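Local coordinates for protein phosphoribosylformylglycinamidine synthase 2 (Thermus thermophilus, PDB 3VIU) that belongs to the AIR synthase-related (PurM-like) family, combining two pairs of N- and C-terminal domains in one chain, and binds ADP and magnesium, at residues L466-R471 / V621-L626; R612-T617 / L670-L675. One frame throughout, in Å; residues are numbered along the deposited sequence.

Contact 1: L466-R471 / V621-L626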
# COMPACT_ATOMS: atom_id res chain seq x y z
N LEU A 466 -4.89 7.87 6.33
CA LEU A 466 -3.57 8.12 6.90
C LEU A 466 -3.65 8.06 8.43
O LEU A 466 -2.80 7.47 9.09
CB LEU A 466 -3.05 9.50 6.47
CG LEU A 466 -1.54 9.57 6.22
CD1 LEU A 466 -1.12 11.02 6.01
CD2 LEU A 466 -0.78 8.95 7.38
N ALA A 467 -4.69 8.69 8.98
CA ALA A 467 -4.88 8.69 10.42
C ALA A 467 -4.94 7.25 10.94
O ALA A 467 -4.16 6.87 11.82
CB ALA A 467 -6.18 9.43 10.77
N GLU A 468 -5.84 6.44 10.38
CA GLU A 468 -6.00 5.05 10.80
C GLU A 468 -4.69 4.27 10.70
O GLU A 468 -4.29 3.60 11.65
CB GLU A 468 -7.07 4.35 9.96
CG GLU A 468 -7.43 2.96 10.49
CD GLU A 468 -8.59 2.30 9.75
OE1 GLU A 468 -9.13 1.29 10.26
OE2 GLU A 468 -8.96 2.78 8.65
N ALA A 469 -4.02 4.35 9.56
CA ALA A 469 -2.77 3.63 9.38
C ALA A 469 -1.77 4.03 10.47
O ALA A 469 -1.11 3.18 11.08
CB ALA A 469 -2.19 3.91 8.00
N CYS A 470 -1.65 5.33 10.74
CA CYS A 470 -0.74 5.79 11.77
C CYS A 470 -1.20 5.33 13.15
O CYS A 470 -0.37 5.00 14.01
CB CYS A 470 -0.64 7.31 11.75
SG CYS A 470 0.22 7.95 10.32
N ARG A 471 -2.51 5.29 13.37
CA ARG A 471 -3.07 4.86 14.64
C ARG A 471 -2.74 3.39 14.88
O ARG A 471 -2.36 3.00 15.98
CB ARG A 471 -4.59 5.06 14.67
CG ARG A 471 -5.22 4.88 16.06
CD ARG A 471 -6.73 4.94 16.00
NE ARG A 471 -7.19 6.10 15.24
CZ ARG A 471 -7.97 6.03 14.17
NH1 ARG A 471 -8.33 7.15 13.55
NH2 ARG A 471 -8.40 4.86 13.72
N VAL A 621 -10.58 1.53 18.03
CA VAL A 621 -11.98 1.31 17.71
C VAL A 621 -12.28 1.88 16.33
O VAL A 621 -12.34 3.10 16.15
CB VAL A 621 -12.89 1.99 18.75
CG1 VAL A 621 -14.35 1.66 18.46
CG2 VAL A 621 -12.51 1.53 20.16
N ALA A 622 -12.47 1.01 15.35
CA ALA A 622 -12.74 1.45 13.99
C ALA A 622 -14.11 1.04 13.51
O ALA A 622 -15.10 1.19 14.23
CB ALA A 622 -11.67 0.93 13.05
N GLU A 623 -14.19 0.51 12.30
CA GLU A 623 -15.48 0.11 11.75
C GLU A 623 -16.20 -0.89 12.64
O GLU A 623 -15.57 -1.80 13.20
CB GLU A 623 -15.33 -0.43 10.32
CG GLU A 623 -13.95 -1.00 9.96
CD GLU A 623 -12.91 0.07 9.61
OE1 GLU A 623 -13.20 0.94 8.77
OE2 GLU A 623 -11.79 0.01 10.18
N GLY A 624 -17.51 -0.71 12.79
CA GLY A 624 -18.30 -1.60 13.62
C GLY A 624 -18.51 -1.09 15.05
O GLY A 624 -19.30 -1.65 15.80
N GLY A 625 -17.78 -0.05 15.42
CA GLY A 625 -17.94 0.52 16.75
C GLY A 625 -17.30 -0.19 17.94
O GLY A 625 -16.64 -1.22 17.81
N LEU A 626 -17.55 0.39 19.11
CA LEU A 626 -17.02 -0.10 20.37
C LEU A 626 -17.19 -1.59 20.64
O LEU A 626 -16.24 -2.26 21.05
CB LEU A 626 -17.64 0.70 21.53
CG LEU A 626 -17.26 0.20 22.93
CD1 LEU A 626 -15.75 0.24 23.12
CD2 LEU A 626 -17.96 1.04 23.98
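Glu468 OE1 is the atom on which this contact converges: Glu623 OE2 stands 3.0 Å from it and the methyl Ala622 CB lies 3.8 Å away. The shorter approach joins two acceptors and is not a hydrogen bond, so the two like charges meet without a bond between them. The carboxylate planes are only 23° apart, whereas the side chains that carry them cross at about a right angle. Glu468 leaves helix 458-475 fully extended, CG anti to its main-chain nitrogen (chi1 -171°), and reaches toward segment 621-626; Glu623 bends at chi2 (-80°), and its carboxylate ends beside that of Glu468. The magnesium ion, about 5 Å from the Glu468 side chain, probably eases the repulsion. Arg471, one turn further along the helix, lays a face of its guanidinium beside its own helix, with Glu468 CA 3.6 Å above the plane toward the rim. Its NH2 remains 6.9 Å from Glu623 OE2; the arginine is instead fixed by salt bridges from NH1 to Glu599 and from NH2 to Asp620. Asp620 is also a magnesium-site residue, together with Asp430 and Asn472, so Arg471 is a second-shell group of that site. On the other side, a type II turn from Ala622 to Gly625, closed by Gly625 N to Ala622 O at 3.2 Å, carries Glu623; Gly624 takes the positive-phi corner and donates its N-H to Glu656. A helix of an N-terminal domain thus faces the turn leading into helix 625-634 of a C-terminal domain, placing two acidic side chains beside the magnesium site of this PurM-like pair.

Contact 2: R612-T617 / L670-L675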
# COMPACT_ATOMS: atom_id res chain seq x y z
N ARG A 612 6.30 3.16 28.36
CA ARG A 612 6.55 3.23 29.79
C ARG A 612 6.15 1.92 30.46
O ARG A 612 6.21 1.81 31.68
CB ARG A 612 5.74 4.36 30.43
CG ARG A 612 6.11 5.73 29.96
CD ARG A 612 5.23 6.75 30.65
NE ARG A 612 5.51 8.11 30.22
CZ ARG A 612 4.88 9.18 30.70
NH1 ARG A 612 3.95 9.03 31.63
NH2 ARG A 612 5.19 10.39 30.25
N GLY A 613 5.74 0.95 29.65
CA GLY A 613 5.34 -0.35 30.17
C GLY A 613 4.04 -0.39 30.96
O GLY A 613 3.79 -1.34 31.70
N LEU A 614 3.21 0.64 30.82
CA LEU A 614 1.93 0.68 31.52
C LEU A 614 0.90 -0.26 30.90
O LEU A 614 -0.01 -0.73 31.58
CB LEU A 614 1.37 2.10 31.53
CG LEU A 614 2.05 3.10 32.45
CD1 LEU A 614 1.59 4.51 32.11
CD2 LEU A 614 1.73 2.77 33.90
N THR A 615 1.06 -0.54 29.61
CA THR A 615 0.14 -1.40 28.88
C THR A 615 0.83 -2.16 27.75
O THR A 615 1.72 -1.63 27.09
CB THR A 615 -1.00 -0.59 28.24
OG1 THR A 615 -1.89 -1.47 27.54
CG2 THR A 615 -0.44 0.43 27.25
N ARG A 616 0.40 -3.40 27.51
CA ARG A 616 0.96 -4.19 26.43
C ARG A 616 -0.17 -4.77 25.59
O ARG A 616 0.03 -5.68 24.79
CB ARG A 616 1.87 -5.30 26.96
CG ARG A 616 1.15 -6.29 27.84
CD ARG A 616 2.01 -7.50 28.12
NE ARG A 616 1.31 -8.41 29.02
CZ ARG A 616 1.79 -9.58 29.43
NH1 ARG A 616 2.98 -9.99 29.01
NH2 ARG A 616 1.08 -10.33 30.25
N THR A 617 -1.37 -4.25 25.79
CA THR A 617 -2.51 -4.71 25.02
C THR A 617 -3.41 -3.52 24.69
O THR A 617 -3.97 -2.86 25.57
CB THR A 617 -3.27 -5.85 25.77
OG1 THR A 617 -4.62 -5.93 25.32
CG2 THR A 617 -3.22 -5.64 27.23
N LEU A 670 -3.32 1.40 37.39
CA LEU A 670 -4.43 2.22 36.92
C LEU A 670 -4.27 3.73 37.12
O LEU A 670 -4.52 4.51 36.20
CB LEU A 670 -5.73 1.76 37.58
CG LEU A 670 -7.00 2.49 37.17
CD1 LEU A 670 -7.17 2.44 35.64
CD2 LEU A 670 -8.20 1.85 37.87
N GLN A 671 -3.86 4.13 38.31
CA GLN A 671 -3.70 5.55 38.61
C GLN A 671 -2.66 6.28 37.76
O GLN A 671 -2.89 7.42 37.36
CB GLN A 671 -3.35 5.76 40.09
CG GLN A 671 -3.40 7.24 40.48
CD GLN A 671 -2.81 7.52 41.85
OE1 GLN A 671 -2.99 8.60 42.40
NE2 GLN A 671 -2.10 6.54 42.41
N GLU A 672 -1.52 5.64 37.50
CA GLU A 672 -0.47 6.26 36.69
C GLU A 672 -0.94 6.44 35.25
O GLU A 672 -0.57 7.41 34.58
CB GLU A 672 0.78 5.39 36.66
CG GLU A 672 1.42 5.10 37.99
CD GLU A 672 2.47 4.03 37.86
OE1 GLU A 672 3.47 4.26 37.15
OE2 GLU A 672 2.28 2.94 38.45
N ALA A 673 -1.73 5.49 34.76
CA ALA A 673 -2.23 5.55 33.40
C ALA A 673 -3.26 6.66 33.30
O ALA A 673 -3.20 7.49 32.39
CB ALA A 673 -2.85 4.21 33.01
N THR A 674 -4.19 6.69 34.25
CA THR A 674 -5.22 7.71 34.24
C THR A 674 -4.63 9.09 34.48
O THR A 674 -5.15 10.10 34.00
CB THR A 674 -6.30 7.41 35.30
OG1 THR A 674 -5.70 7.35 36.60
CG2 THR A 674 -7.00 6.09 34.99
N LEU A 675 -3.53 9.14 35.21
CA LEU A 675 -2.88 10.41 35.48
C LEU A 675 -2.30 10.92 34.16
O LEU A 675 -2.40 12.11 33.84
CB LEU A 675 -1.78 10.21 36.52
CG LEU A 675 -1.27 11.41 37.33
CD1 LEU A 675 -0.43 12.32 36.46
CD2 LEU A 675 -2.47 12.15 37.93
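Leu614 and Glu672 meet at a slant, the forked end of the leucine reaching the base of the glutamate where it leaves helix 670-679. The two methyls of Leu614 divide the work. CD2 rests against Glu672 CB at 3.9 Å and lies 4.0 Å from Glu672 OE1, while CD1 reaches the helix backbone itself, 4.2 Å from Ala673 CA. The backbones come close here, with Leu614 CA 6.7 Å from Ala673 CA. Both long side chains start alike, with CG opposite the carbonyl carbon (chi1 -74° in Leu614, -59° in Glu672). In the glutamate this sends the extended chain obliquely across the end of the leucine, so that CB and OE1 both touch CD2; the same OE1 forms a salt bridge with Arg669, on which Leu614 also packs. The contact itself is purely van der Waals, with no hydrogen bond crossing it. Leu614 also packs on Leu609 of helix 596-611, and Ala673 on Val665 of strand 661-665. Gly613, at positive phi, ends helix 596-611 in a Schellman motif, and Leu614 follows directly. Beyond it Thr615 OG1 is hydrogen-bonded to Thr664 O and weakly accepts Thr617 N at 3.3 Å, fastening the loop as it runs into strand 618-620. Leucine methyls thus pack a Schellman-capped helix end against the helix that follows strand 661-665, both lying at one end of two antiparallel neighbours in the seven-stranded mixed sheet of a PurM-like C-terminal domain.

How the contacts relate
Contact 1 lies about 17 Å from the centre of the chain and contact 2 about 32 Å, yet the inner one is the surface contact: its touching residues are partly exposed beside the magnesium site, whereas two of the three in contact 2 are buried. Contact 1 spans an N- and a C-terminal domain and is dominated by charge; contact 2 stays within the C-terminal domain and relies on aliphatic packing. Segments 612-617 and 621-626 flank the short strand 618-620, which links the contacts although their centres are about 21 Å apart. Helix 596-611 serves both, through Glu599 near contact 1 and its Schellman end in contact 2.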